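Local coordinates for prophage pi2 protein 01, integrase (Lactococcus lactis, PDB 3LYS) that probably binds DNA, as the helical N-terminal core-binding domain of a phage-family integrase thought to act in DNA integration and recombination, at residues 12-20 with 29-37; 36-44 with 59-67. The protein carries 1 engineered substitution. All coordinates share one frame; numbering follows the deposited sequence.

Interaction 1 (12-20 with 29-37); sequences FKDWMELYK and YKGYEQTLK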
ATOM      1  N   PHE A  12       5.095   2.861   5.148  1.00 29.66           N
ATOM      2  CA  PHE A  12       4.847   1.431   5.005  1.00 26.81           C
ATOM      3  C   PHE A  12       5.940   0.615   5.680  1.00 24.89           C
ATOM      4  O   PHE A  12       5.651  -0.311   6.428  1.00 23.40           O
ATOM      5  CB  PHE A  12       4.725   1.049   3.523  1.00 26.19           C
ATOM      6  CG  PHE A  12       4.251  -0.364   3.294  1.00 27.67           C
ATOM      7  CD1 PHE A  12       5.158  -1.400   3.127  1.00 24.27           C
ATOM      8  CD2 PHE A  12       2.892  -0.659   3.251  1.00 26.03           C
ATOM      9  CE1 PHE A  12       4.718  -2.707   2.916  1.00 28.26           C
ATOM     10  CE2 PHE A  12       2.443  -1.964   3.041  1.00 26.35           C
ATOM     11  CZ  PHE A  12       3.358  -2.986   2.874  1.00 25.83           C
ATOM     12  N   LYS A  13       7.195   0.963   5.421  1.00 30.97           N
ATOM     13  CA  LYS A  13       8.317   0.246   6.024  1.00 34.32           C
ATOM     14  C   LYS A  13       8.194   0.359   7.537  1.00 36.29           C
ATOM     15  O   LYS A  13       8.222  -0.644   8.240  1.00 38.64           O
ATOM     16  CB  LYS A  13       9.642   0.848   5.557  1.00 35.48           C
ATOM     17  CG  LYS A  13      10.885   0.166   6.108  1.00 41.07           C
ATOM     18  CD  LYS A  13      12.161   0.733   5.468  1.00 39.97           C
ATOM     19  CE  LYS A  13      13.409  -0.034   5.908  1.00 42.98           C
ATOM     20  NZ  LYS A  13      13.692   0.077   7.370  1.00 42.75           N
ATOM     21  N   ASP A  14       8.050   1.591   8.021  1.00 34.85           N
ATOM     22  CA  ASP A  14       7.900   1.886   9.450  1.00 36.75           C
ATOM     23  C   ASP A  14       6.853   0.932  10.044  1.00 35.31           C
ATOM     24  O   ASP A  14       7.113   0.235  11.023  1.00 33.33           O
ATOM     25  CB  ASP A  14       7.459   3.356   9.596  1.00 41.21           C
ATOM     26  CG  ASP A  14       7.562   3.887  11.020  1.00 44.37           C
ATOM     27  OD1 ASP A  14       7.050   3.216  11.940  1.00 48.97           O
ATOM     28  OD2 ASP A  14       8.137   4.989  11.211  1.00 43.68           O
ATOM     29  N   TRP A  15       5.680   0.909   9.414  1.00 35.38           N
ATOM     30  CA  TRP A  15       4.549   0.074   9.815  1.00 35.46           C
ATOM     31  C   TRP A  15       4.874  -1.421   9.833  1.00 39.30           C
ATOM     32  O   TRP A  15       4.789  -2.074  10.880  1.00 39.51           O
ATOM     33  CB  TRP A  15       3.363   0.311   8.868  1.00 35.06           C
ATOM     34  CG  TRP A  15       2.159  -0.534   9.165  1.00 33.05           C
ATOM     35  CD1 TRP A  15       1.285  -0.362  10.180  1.00 32.98           C
ATOM     36  CD2 TRP A  15       1.752  -1.736   8.477  1.00 32.14           C
ATOM     37  NE1 TRP A  15       0.359  -1.381  10.185  1.00 36.06           N
ATOM     38  CE2 TRP A  15       0.623  -2.237   9.149  1.00 31.26           C
ATOM     39  CE3 TRP A  15       2.239  -2.435   7.363  1.00 28.15           C
ATOM     40  CZ2 TRP A  15      -0.035  -3.405   8.749  1.00 28.14           C
ATOM     41  CZ3 TRP A  15       1.585  -3.598   6.964  1.00 27.56           C
ATOM     42  CH2 TRP A  15       0.459  -4.070   7.660  1.00 28.14           C
HETATM   43  N   MSE A  16       5.249  -1.965   8.677  1.00 41.83           N
HETATM   44  CA  MSE A  16       5.547  -3.393   8.562  1.00 43.75           C
HETATM   45  C   MSE A  16       6.541  -3.898   9.587  1.00 41.19           C
HETATM   46  O   MSE A  16       6.363  -4.980  10.139  1.00 42.61           O
HETATM   47  CB  MSE A  16       6.043  -3.719   7.146  1.00 47.78           C
HETATM   48  CG  MSE A  16       7.376  -3.074   6.737  1.00 55.03           C
HETATM   49 SE   MSE A  16       7.920  -3.445   4.864  1.00 55.08          SE
HETATM   50  CE  MSE A  16       8.301  -5.314   5.014  1.00 65.23           C
ATOM     51  N   GLU A  17       7.584  -3.114   9.839  1.00 40.94           N
ATOM     52  CA  GLU A  17       8.601  -3.508  10.805  1.00 40.50           C
ATOM     53  C   GLU A  17       8.068  -3.458  12.229  1.00 39.86           C
ATOM     54  O   GLU A  17       8.675  -4.013  13.132  1.00 41.85           O
ATOM     55  CB  GLU A  17       9.841  -2.618  10.684  1.00 39.90           C
ATOM     56  CG  GLU A  17      10.513  -2.700   9.324  1.00 44.12           C
ATOM     57  CD  GLU A  17      11.813  -1.929   9.270  1.00 45.52           C
ATOM     58  OE1 GLU A  17      11.927  -0.910   9.989  1.00 44.44           O
ATOM     59  OE2 GLU A  17      12.711  -2.335   8.502  1.00 44.77           O
ATOM     60  N   LEU A  18       6.930  -2.802  12.433  1.00 37.71           N
ATOM     61  CA  LEU A  18       6.347  -2.724  13.760  1.00 33.13           C
ATOM     62  C   LEU A  18       5.364  -3.835  14.046  1.00 34.83           C
ATOM     63  O   LEU A  18       5.515  -4.576  15.014  1.00 35.07           O
ATOM     64  CB  LEU A  18       5.620  -1.408  13.962  1.00 31.80           C
ATOM     65  CG  LEU A  18       6.466  -0.249  14.438  1.00 32.15           C
ATOM     66  CD1 LEU A  18       5.591   0.974  14.576  1.00 33.11           C
ATOM     67  CD2 LEU A  18       7.101  -0.592  15.763  1.00 31.92           C
ATOM     68  N   TYR A  19       4.356  -3.951  13.195  1.00 35.63           N
ATOM     69  CA  TYR A  19       3.312  -4.940  13.405  1.00 38.89           C
ATOM     70  C   TYR A  19       3.439  -6.234  12.626  1.00 39.87           C
ATOM     71  O   TYR A  19       2.678  -7.169  12.863  1.00 41.16           O
ATOM     72  CB  TYR A  19       1.952  -4.311  13.100  1.00 37.85           C
ATOM     73  CG  TYR A  19       1.709  -2.982  13.788  1.00 41.91           C
ATOM     74  CD1 TYR A  19       2.438  -1.846  13.437  1.00 46.46           C
ATOM     75  CD2 TYR A  19       0.750  -2.857  14.791  1.00 41.15           C
ATOM     76  CE1 TYR A  19       2.222  -0.611  14.072  1.00 48.95           C
ATOM     77  CE2 TYR A  19       0.519  -1.626  15.436  1.00 44.66           C
ATOM     78  CZ  TYR A  19       1.259  -0.505  15.073  1.00 46.78           C
ATOM     79  OH  TYR A  19       1.062   0.714  15.700  1.00 39.37           O
ATOM     80  N   LYS A  20       4.392  -6.309  11.707  1.00 39.27           N
ATOM     81  CA  LYS A  20       4.523  -7.518  10.905  1.00 41.73           C
ATOM     82  C   LYS A  20       5.824  -8.285  11.099  1.00 43.06           C
ATOM     83  O   LYS A  20       5.820  -9.501  11.312  1.00 38.28           O
ATOM     84  CB  LYS A  20       4.358  -7.161   9.428  1.00 41.80           C
ATOM     85  CG  LYS A  20       3.214  -7.886   8.759  1.00 40.32           C
ATOM     86  CD  LYS A  20       1.872  -7.420   9.282  1.00 35.12           C
ATOM     87  CE  LYS A  20       0.774  -8.324   8.772  1.00 34.00           C
ATOM     88  NZ  LYS A  20      -0.560  -7.803   9.140  1.00 38.32           N
ATOM     89  N   TYR A  29       6.710 -12.463   5.038  1.00 45.21           N
ATOM     90  CA  TYR A  29       7.232 -11.123   5.214  1.00 45.54           C
ATOM     91  C   TYR A  29       7.851 -10.653   3.905  1.00 47.27           C
ATOM     92  O   TYR A  29       7.901  -9.456   3.620  1.00 48.13           O
ATOM     93  CB  TYR A  29       8.288 -11.098   6.318  1.00 38.68           C
ATOM     94  CG  TYR A  29       8.752  -9.707   6.702  1.00 33.83           C
ATOM     95  CD1 TYR A  29       7.908  -8.833   7.381  1.00 32.93           C
ATOM     96  CD2 TYR A  29      10.044  -9.279   6.416  1.00 35.35           C
ATOM     97  CE1 TYR A  29       8.341  -7.566   7.774  1.00 31.96           C
ATOM     98  CE2 TYR A  29      10.490  -8.015   6.809  1.00 33.98           C
ATOM     99  CZ  TYR A  29       9.634  -7.167   7.488  1.00 32.36           C
ATOM    100  OH  TYR A  29      10.096  -5.940   7.898  1.00 26.53           O
ATOM    101  N   LYS A  30       8.326 -11.601   3.108  1.00 48.12           N
ATOM    102  CA  LYS A  30       8.935 -11.270   1.831  1.00 46.80           C
ATOM    103  C   LYS A  30       7.960 -10.419   1.031  1.00 45.70           C
ATOM    104  O   LYS A  30       8.356  -9.471   0.355  1.00 40.80           O
ATOM    105  CB  LYS A  30       9.263 -12.553   1.061  1.00 55.30           C
ATOM    106  CG  LYS A  30      10.487 -13.330   1.567  1.00 63.10           C
ATOM    107  CD  LYS A  30      11.788 -12.578   1.263  1.00 67.34           C
ATOM    108  CE  LYS A  30      13.031 -13.443   1.485  1.00 67.71           C
ATOM    109  NZ  LYS A  30      13.045 -14.668   0.620  1.00 65.30           N
ATOM    110  N   GLY A  31       6.678 -10.764   1.132  1.00 45.32           N
ATOM    111  CA  GLY A  31       5.642 -10.048   0.411  1.00 45.59           C
ATOM    112  C   GLY A  31       5.600  -8.574   0.746  1.00 46.37           C
ATOM    113  O   GLY A  31       5.505  -7.723  -0.142  1.00 49.57           O
ATOM    114  N   TYR A  32       5.664  -8.269   2.035  1.00 43.56           N
ATOM    115  CA  TYR A  32       5.635  -6.885   2.473  1.00 42.29           C
ATOM    116  C   TYR A  32       6.881  -6.145   2.000  1.00 41.31           C
ATOM    117  O   TYR A  32       6.819  -4.959   1.680  1.00 41.29           O
ATOM    118  CB  TYR A  32       5.513  -6.811   3.998  1.00 42.44           C
ATOM    119  CG  TYR A  32       4.168  -7.276   4.522  1.00 41.42           C
ATOM    120  CD1 TYR A  32       3.806  -8.630   4.488  1.00 39.64           C
ATOM    121  CD2 TYR A  32       3.241  -6.362   5.026  1.00 39.03           C
ATOM    122  CE1 TYR A  32       2.555  -9.056   4.941  1.00 34.93           C
ATOM    123  CE2 TYR A  32       1.990  -6.780   5.476  1.00 37.32           C
ATOM    124  CZ  TYR A  32       1.659  -8.126   5.430  1.00 36.43           C
ATOM    125  OH  TYR A  32       0.433  -8.544   5.880  1.00 36.61           O
ATOM    126  N   GLU A  33       8.009  -6.838   1.942  1.00 38.57           N
ATOM    127  CA  GLU A  33       9.228  -6.190   1.495  1.00 39.91           C
ATOM    128  C   GLU A  33       9.071  -5.830   0.026  1.00 39.41           C
ATOM    129  O   GLU A  33       9.525  -4.772  -0.411  1.00 33.91           O
ATOM    130  CB  GLU A  33      10.420  -7.117   1.688  1.00 42.65           C
ATOM    131  CG  GLU A  33      10.433  -7.825   3.022  1.00 45.38           C
ATOM    132  CD  GLU A  33      11.818  -8.291   3.414  1.00 48.21           C
ATOM    133  OE1 GLU A  33      12.642  -7.435   3.829  1.00 46.40           O
ATOM    134  OE2 GLU A  33      12.087  -9.513   3.299  1.00 47.30           O
ATOM    135  N   GLN A  34       8.414  -6.717  -0.723  1.00 40.09           N
ATOM    136  CA  GLN A  34       8.163  -6.514  -2.155  1.00 40.00           C
ATOM    137  C   GLN A  34       7.208  -5.349  -2.336  1.00 35.27           C
ATOM    138  O   GLN A  34       7.450  -4.429  -3.116  1.00 31.08           O
ATOM    139  CB  GLN A  34       7.539  -7.767  -2.782  1.00 44.81           C
ATOM    140  CG  GLN A  34       7.251  -7.623  -4.271  1.00 52.64           C
ATOM    141  CD  GLN A  34       8.508  -7.330  -5.089  1.00 56.95           C
ATOM    142  OE1 GLN A  34       9.345  -8.208  -5.309  1.00 58.07           O
ATOM    143  NE2 GLN A  34       8.648  -6.083  -5.530  1.00 56.35           N
ATOM    144  N   THR A  35       6.107  -5.408  -1.611  1.00 36.42           N
ATOM    145  CA  THR A  35       5.119  -4.352  -1.677  1.00 37.52           C
ATOM    146  C   THR A  35       5.792  -3.021  -1.346  1.00 34.49           C
ATOM    147  O   THR A  35       5.481  -1.998  -1.948  1.00 30.61           O
ATOM    148  CB  THR A  35       3.978  -4.656  -0.707  1.00 36.39           C
ATOM    149  OG1 THR A  35       3.312  -5.848  -1.139  1.00 34.97           O
ATOM    150  CG2 THR A  35       2.993  -3.513  -0.668  1.00 39.71           C
ATOM    151  N   LEU A  36       6.717  -3.046  -0.390  1.00 32.87           N
ATOM    152  CA  LEU A  36       7.445  -1.852  -0.010  1.00 34.54           C
ATOM    153  C   LEU A  36       8.201  -1.353  -1.229  1.00 37.14           C
ATOM    154  O   LEU A  36       8.086  -0.198  -1.616  1.00 37.11           O
ATOM    155  CB  LEU A  36       8.438  -2.162   1.108  1.00 34.43           C
ATOM    156  CG  LEU A  36       9.567  -1.138   1.293  1.00 35.02           C
ATOM    157  CD1 LEU A  36       8.993   0.209   1.683  1.00 29.28           C
ATOM    158  CD2 LEU A  36      10.535  -1.633   2.347  1.00 36.41           C
ATOM    159  N   LYS A  37       8.989  -2.240  -1.823  1.00 38.70           N
ATOM    160  CA  LYS A  37       9.775  -1.928  -3.014  1.00 40.19           C
ATOM    161  C   LYS A  37       8.872  -1.301  -4.068  1.00 37.56           C
ATOM    162  O   LYS A  37       9.130  -0.199  -4.554  1.00 32.50           O
ATOM    163  CB  LYS A  37      10.405  -3.220  -3.552  1.00 50.90           C
ATOM    164  CG  LYS A  37      11.382  -3.068  -4.714  1.00 60.14           C
ATOM    165  CD  LYS A  37      12.075  -4.406  -5.042  1.00 64.53           C
ATOM    166  CE  LYS A  37      13.064  -4.257  -6.200  1.00 64.26           C
ATOM    167  NZ  LYS A  37      13.870  -5.484  -6.441  1.00 62.68           N
TER
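Met16, a selenomethionine here, is the knob that helix 8-19 pushes into a hole formed by Tyr29, Tyr32, Glu33 and Leu36 of helix 26-42. Its CB lies obliquely beside the Tyr32 ring. With CG set between the backbone N and the carbonyl carbon (chi1 65°), the chain runs extended to SE: CG passes the phenol oxygen of Tyr29, and SE lies 3.7 Å from Tyr32 O and also against Leu36 CB. A bend at the last torsion turns CE in between Tyr32 CB and the Tyr29 ring, 3.4 Å from Tyr29 CZ and against Glu33 CG. A slender, unbranched, flexible chain suits this single turn. Lys20 lays CG over one face of Tyr32, 3.8 Å from the ring centroid in a CH-pi contact, and CD and CE carry on toward its hydroxyl end; the residue stays partly exposed, so its ammonium is probably hydrated. Trp15 meets the same ring rim to rim, CZ3 3.5 Å from Tyr32 CE2. Phe12 turns its edge to the Tyr32 carbonyl, CZ 3.6 Å from Thr35 CG2; Arg78 holds the Thr35 hydroxyl. The segments, nearly antiparallel at 170°, form the helical hairpin opening the SAM-like core-binding domain of phage integrases.

Interaction 2 (36-44 with 59-67); sequences LKYLKTYMP and ALNKFAETH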
ATOM      1  N   LEU A  36       6.717  -3.046  -0.390  1.00 32.87           N
ATOM      2  CA  LEU A  36       7.445  -1.852  -0.010  1.00 34.54           C
ATOM      3  C   LEU A  36       8.201  -1.353  -1.229  1.00 37.14           C
ATOM      4  O   LEU A  36       8.086  -0.198  -1.616  1.00 37.11           O
ATOM      5  CB  LEU A  36       8.438  -2.162   1.108  1.00 34.43           C
ATOM      6  CG  LEU A  36       9.567  -1.138   1.293  1.00 35.02           C
ATOM      7  CD1 LEU A  36       8.993   0.209   1.683  1.00 29.28           C
ATOM      8  CD2 LEU A  36      10.535  -1.633   2.347  1.00 36.41           C
ATOM      9  N   LYS A  37       8.989  -2.240  -1.823  1.00 38.70           N
ATOM     10  CA  LYS A  37       9.775  -1.928  -3.014  1.00 40.19           C
ATOM     11  C   LYS A  37       8.872  -1.301  -4.068  1.00 37.56           C
ATOM     12  O   LYS A  37       9.130  -0.199  -4.554  1.00 32.50           O
ATOM     13  CB  LYS A  37      10.405  -3.220  -3.552  1.00 50.90           C
ATOM     14  CG  LYS A  37      11.382  -3.068  -4.714  1.00 60.14           C
ATOM     15  CD  LYS A  37      12.075  -4.406  -5.042  1.00 64.53           C
ATOM     16  CE  LYS A  37      13.064  -4.257  -6.200  1.00 64.26           C
ATOM     17  NZ  LYS A  37      13.870  -5.484  -6.441  1.00 62.68           N
ATOM     18  N   TYR A  38       7.812  -2.021  -4.417  1.00 36.41           N
ATOM     19  CA  TYR A  38       6.844  -1.538  -5.396  1.00 35.87           C
ATOM     20  C   TYR A  38       6.441  -0.118  -5.051  1.00 34.20           C
ATOM     21  O   TYR A  38       6.491   0.779  -5.886  1.00 34.14           O
ATOM     22  CB  TYR A  38       5.599  -2.425  -5.387  1.00 32.41           C
ATOM     23  CG  TYR A  38       5.754  -3.737  -6.114  1.00 29.25           C
ATOM     24  CD1 TYR A  38       5.015  -4.839  -5.738  1.00 29.17           C
ATOM     25  CD2 TYR A  38       6.599  -3.862  -7.215  1.00 32.34           C
ATOM     26  CE1 TYR A  38       5.095  -6.032  -6.434  1.00 25.36           C
ATOM     27  CE2 TYR A  38       6.685  -5.062  -7.925  1.00 28.55           C
ATOM     28  CZ  TYR A  38       5.915  -6.142  -7.515  1.00 26.25           C
ATOM     29  OH  TYR A  38       5.926  -7.332  -8.205  1.00 31.10           O
ATOM     30  N   LEU A  39       6.043   0.072  -3.804  1.00 32.28           N
ATOM     31  CA  LEU A  39       5.632   1.378  -3.341  1.00 31.28           C
ATOM     32  C   LEU A  39       6.685   2.442  -3.659  1.00 30.15           C
ATOM     33  O   LEU A  39       6.351   3.518  -4.134  1.00 33.01           O
ATOM     34  CB  LEU A  39       5.358   1.326  -1.841  1.00 28.40           C
ATOM     35  CG  LEU A  39       4.138   2.080  -1.323  1.00 26.69           C
ATOM     36  CD1 LEU A  39       2.901   1.702  -2.101  1.00 27.87           C
ATOM     37  CD2 LEU A  39       3.952   1.761   0.143  1.00 34.05           C
ATOM     38  N   LYS A  40       7.955   2.143  -3.426  1.00 31.75           N
ATOM     39  CA  LYS A  40       9.000   3.122  -3.686  1.00 34.62           C
ATOM     40  C   LYS A  40       9.071   3.516  -5.150  1.00 35.45           C
ATOM     41  O   LYS A  40       9.409   4.652  -5.492  1.00 36.01           O
ATOM     42  CB  LYS A  40      10.361   2.592  -3.217  1.00 31.91           C
ATOM     43  CG  LYS A  40      10.485   2.399  -1.719  1.00 25.00           C
ATOM     44  CD  LYS A  40      11.907   2.036  -1.355  1.00 23.85           C
ATOM     45  CE  LYS A  40      12.068   1.860   0.147  1.00 36.24           C
ATOM     46  NZ  LYS A  40      13.455   1.445   0.514  1.00 41.39           N
ATOM     47  N   THR A  41       8.741   2.563  -6.010  1.00 39.87           N
ATOM     48  CA  THR A  41       8.762   2.767  -7.462  1.00 42.01           C
ATOM     49  C   THR A  41       7.540   3.568  -7.935  1.00 43.42           C
ATOM     50  O   THR A  41       7.641   4.754  -8.237  1.00 45.32           O
ATOM     51  CB  THR A  41       8.772   1.408  -8.197  1.00 42.30           C
ATOM     52  OG1 THR A  41       9.867   0.617  -7.720  1.00 42.07           O
ATOM     53  CG2 THR A  41       8.918   1.615  -9.679  1.00 38.83           C
ATOM     54  N   TYR A  42       6.388   2.906  -7.983  1.00 40.25           N
ATOM     55  CA  TYR A  42       5.157   3.534  -8.425  1.00 36.07           C
ATOM     56  C   TYR A  42       4.737   4.779  -7.664  1.00 36.76           C
ATOM     57  O   TYR A  42       4.078   5.655  -8.219  1.00 39.67           O
ATOM     58  CB  TYR A  42       4.039   2.515  -8.395  1.00 30.11           C
ATOM     59  CG  TYR A  42       4.253   1.433  -9.402  1.00 31.64           C
ATOM     60  CD1 TYR A  42       3.704   1.526 -10.670  1.00 30.31           C
ATOM     61  CD2 TYR A  42       5.020   0.323  -9.097  1.00 31.89           C
ATOM     62  CE1 TYR A  42       3.905   0.540 -11.608  1.00 37.51           C
ATOM     63  CE2 TYR A  42       5.232  -0.670 -10.029  1.00 38.00           C
ATOM     64  CZ  TYR A  42       4.669  -0.558 -11.282  1.00 38.57           C
ATOM     65  OH  TYR A  42       4.842  -1.550 -12.212  1.00 46.76           O
HETATM   66  N   MSE A  43       5.108   4.869  -6.397  1.00 38.62           N
HETATM   67  CA  MSE A  43       4.744   6.030  -5.598  1.00 42.47           C
HETATM   68  C   MSE A  43       5.953   6.599  -4.906  1.00 47.44           C
HETATM   69  O   MSE A  43       6.168   6.355  -3.724  1.00 51.52           O
HETATM   70  CB  MSE A  43       3.707   5.653  -4.554  1.00 38.69           C
HETATM   71  CG  MSE A  43       2.343   5.371  -5.126  1.00 44.71           C
HETATM   72 SE   MSE A  43       1.090   4.941  -3.732  1.00 47.66          SE
HETATM   73  CE  MSE A  43       0.852   6.694  -2.973  1.00 49.96           C
ATOM     74  N   PRO A  44       6.757   7.379  -5.631  1.00 51.89           N
ATOM     75  CA  PRO A  44       7.963   7.988  -5.075  1.00 56.18           C
ATOM     76  C   PRO A  44       7.715   8.906  -3.880  1.00 57.80           C
ATOM     77  O   PRO A  44       7.313   8.454  -2.803  1.00 62.29           O
ATOM     78  CB  PRO A  44       8.546   8.736  -6.267  1.00 56.42           C
ATOM     79  CG  PRO A  44       7.320   9.170  -6.982  1.00 59.40           C
ATOM     80  CD  PRO A  44       6.496   7.902  -6.979  1.00 55.41           C
ATOM     81  N   ALA A  59      -2.471   4.840  -9.515  1.00 25.57           N
ATOM     82  CA  ALA A  59      -1.213   4.156  -9.233  1.00 20.23           C
ATOM     83  C   ALA A  59      -1.475   2.665  -9.426  1.00 23.47           C
ATOM     84  O   ALA A  59      -0.681   1.948 -10.029  1.00 26.14           O
ATOM     85  CB  ALA A  59      -0.754   4.423  -7.803  1.00  3.82           C
ATOM     86  N   LEU A  60      -2.611   2.204  -8.919  1.00 23.65           N
ATOM     87  CA  LEU A  60      -2.977   0.814  -9.035  1.00 23.49           C
ATOM     88  C   LEU A  60      -3.133   0.409 -10.487  1.00 26.56           C
ATOM     89  O   LEU A  60      -2.713  -0.679 -10.864  1.00 29.19           O
ATOM     90  CB  LEU A  60      -4.269   0.558  -8.274  1.00 26.16           C
ATOM     91  CG  LEU A  60      -4.165  -0.409  -7.090  1.00 26.20           C
ATOM     92  CD1 LEU A  60      -3.129   0.058  -6.104  1.00 28.91           C
ATOM     93  CD2 LEU A  60      -5.509  -0.514  -6.419  1.00 25.09           C
ATOM     94  N   ASN A  61      -3.733   1.268 -11.309  1.00 27.95           N
ATOM     95  CA  ASN A  61      -3.901   0.939 -12.726  1.00 31.44           C
ATOM     96  C   ASN A  61      -2.542   0.806 -13.404  1.00 31.54           C
ATOM     97  O   ASN A  61      -2.248  -0.222 -14.009  1.00 33.21           O
ATOM     98  CB  ASN A  61      -4.739   2.005 -13.447  1.00 34.57           C
ATOM     99  CG  ASN A  61      -6.223   1.924 -13.098  1.00 37.38           C
ATOM    100  OD1 ASN A  61      -6.900   0.921 -13.353  1.00 40.79           O
ATOM    101  ND2 ASN A  61      -6.733   2.989 -12.510  1.00 38.82           N
ATOM    102  N   LYS A  62      -1.714   1.839 -13.290  1.00 30.54           N
ATOM    103  CA  LYS A  62      -0.387   1.821 -13.898  1.00 29.09           C
ATOM    104  C   LYS A  62       0.309   0.500 -13.556  1.00 27.70           C
ATOM    105  O   LYS A  62       0.966  -0.109 -14.393  1.00 25.89           O
ATOM    106  CB  LYS A  62       0.424   3.030 -13.392  1.00 29.55           C
ATOM    107  CG  LYS A  62       1.873   3.158 -13.889  1.00 30.23           C
ATOM    108  CD  LYS A  62       1.966   3.218 -15.409  1.00 33.43           C
ATOM    109  CE  LYS A  62       1.119   4.347 -16.000  1.00 36.03           C
ATOM    110  NZ  LYS A  62       1.073   4.311 -17.496  1.00 31.50           N
ATOM    111  N   PHE A  63       0.134   0.047 -12.324  1.00 29.50           N
ATOM    112  CA  PHE A  63       0.754  -1.189 -11.872  1.00 31.47           C
ATOM    113  C   PHE A  63       0.181  -2.412 -12.590  1.00 31.62           C
ATOM    114  O   PHE A  63       0.912  -3.329 -12.968  1.00 27.88           O
ATOM    115  CB  PHE A  63       0.555  -1.306 -10.354  1.00 30.12           C
ATOM    116  CG  PHE A  63       1.199  -2.519  -9.735  1.00 33.46           C
ATOM    117  CD1 PHE A  63       0.571  -3.772  -9.780  1.00 32.45           C
ATOM    118  CD2 PHE A  63       2.435  -2.414  -9.108  1.00 28.26           C
ATOM    119  CE1 PHE A  63       1.168  -4.899  -9.209  1.00 28.51           C
ATOM    120  CE2 PHE A  63       3.032  -3.534  -8.539  1.00 28.51           C
ATOM    121  CZ  PHE A  63       2.395  -4.782  -8.591  1.00 25.68           C
ATOM    122  N   ALA A  64      -1.130  -2.413 -12.784  1.00 32.92           N
ATOM    123  CA  ALA A  64      -1.795  -3.538 -13.422  1.00 39.35           C
ATOM    124  C   ALA A  64      -1.384  -3.783 -14.870  1.00 41.74           C
ATOM    125  O   ALA A  64      -1.526  -4.899 -15.377  1.00 45.04           O
ATOM    126  CB  ALA A  64      -3.294  -3.364 -13.340  1.00 36.80           C
ATOM    127  N   GLU A  65      -0.875  -2.758 -15.541  1.00 38.43           N
ATOM    128  CA  GLU A  65      -0.489  -2.936 -16.926  1.00 36.41           C
ATOM    129  C   GLU A  65       0.898  -3.546 -17.103  1.00 37.89           C
ATOM    130  O   GLU A  65       1.485  -3.452 -18.176  1.00 39.00           O
ATOM    131  CB  GLU A  65      -0.601  -1.609 -17.680  1.00 34.37           C
ATOM    132  CG  GLU A  65       0.121  -0.454 -17.029  1.00 34.33           C
ATOM    133  CD  GLU A  65      -0.067   0.871 -17.766  1.00 33.35           C
ATOM    134  OE1 GLU A  65      -1.205   1.376 -17.824  1.00 26.18           O
ATOM    135  OE2 GLU A  65       0.929   1.404 -18.293  1.00 35.19           O
ATOM    136  N   THR A  66       1.416  -4.185 -16.057  1.00 37.12           N
ATOM    137  CA  THR A  66       2.727  -4.835 -16.115  1.00 37.33           C
ATOM    138  C   THR A  66       2.812  -5.928 -15.062  1.00 37.04           C
ATOM    139  O   THR A  66       3.879  -6.483 -14.816  1.00 35.23           O
ATOM    140  CB  THR A  66       3.903  -3.834 -15.867  1.00 38.35           C
ATOM    141  OG1 THR A  66       3.511  -2.845 -14.901  1.00 43.95           O
ATOM    142  CG2 THR A  66       4.327  -3.159 -17.161  1.00 34.55           C
ATOM    143  N   HIS A  67       1.678  -6.232 -14.446  1.00 36.03           N
ATOM    144  CA  HIS A  67       1.623  -7.253 -13.411  1.00 39.27           C
ATOM    145  C   HIS A  67       0.330  -8.031 -13.522  1.00 42.60           C
ATOM    146  O   HIS A  67      -0.673  -7.514 -14.019  1.00 43.34           O
ATOM    147  CB  HIS A  67       1.696  -6.597 -12.038  1.00 42.19           C
ATOM    148  CG  HIS A  67       2.981  -5.881 -11.791  1.00 43.38           C
ATOM    149  ND1 HIS A  67       4.125  -6.536 -11.390  1.00 45.13           N
ATOM    150  CD2 HIS A  67       3.327  -4.584 -11.957  1.00 41.75           C
ATOM    151  CE1 HIS A  67       5.123  -5.673 -11.323  1.00 42.32           C
ATOM    152  NE2 HIS A  67       4.666  -4.481 -11.661  1.00 43.25           N
TER
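The Tyr38 ring receives the edge of Phe63 on one face in a T-shaped pair: Phe63 CE2 sits over the ring centre, 3.7 Å from Tyr38 CG, with the two planes nearly perpendicular. Phe63 in turn carries His67 on a face, CD2 of the imidazole lying above its centre, while Tyr38 and Tyr42 border its edge. Tyr42 has Phe63 CD2 over one face, 3.4 Å from its CE2 and offset toward the rim, and Lys62 CG at its edge, 4.0 Å from Tyr42 CE1. With CG anti to the backbone N (chi1 -178°), Phe63 turns one side of its ring to both tyrosines, CD2 to Tyr42, CE2 and CZ to Tyr38. This aromatic cluster joins helices 26-42 and 53-64, whose segments here cross at 106°, in the SAM-like fold of the integrase core-binding domain; Phe75 of helix 69-88 meets the Phe63 ring nearly parallel and also touches Tyr38. Tyrosine suits such a place, since its ring packs while its hydroxyl finds polar company. His67 NE2 donates to Tyr42 OH at 3.0 Å, in the imidazole plane but well bent (136°), and Thr66 OG1 adds a weak bond to the same oxygen at 3.3 Å. The backbones come nearest at Tyr42 and Ala59, where a single methyl suits the small separation; Ala59 CB rests 4.2 Å from Met43 CG.

Both interactions are built on helix 26-42: its first part pairs with helix 8-19 in interaction 1, and its last turns meet helix 53-64 in interaction 2. Along the chain they come in series, 12-20 with 29-37 closing before 36-44 with 59-67 opens, and Leu36 and Lys37 belong to both. Their centres lie about 15 Å apart, yet the two touch where Phe12 CB packs 3.5 Å from Leu39 CD2. Helix 69-88 runs beside both, reaching interaction 1 through Arg78 and Ser82 and interaction 2 through Thr72, with Phe75 touching residues of each. The four helices thus pack as one compact core-binding domain, in which helix 26-42 packs against helix 8-19 with one part and helix 53-64 with the other.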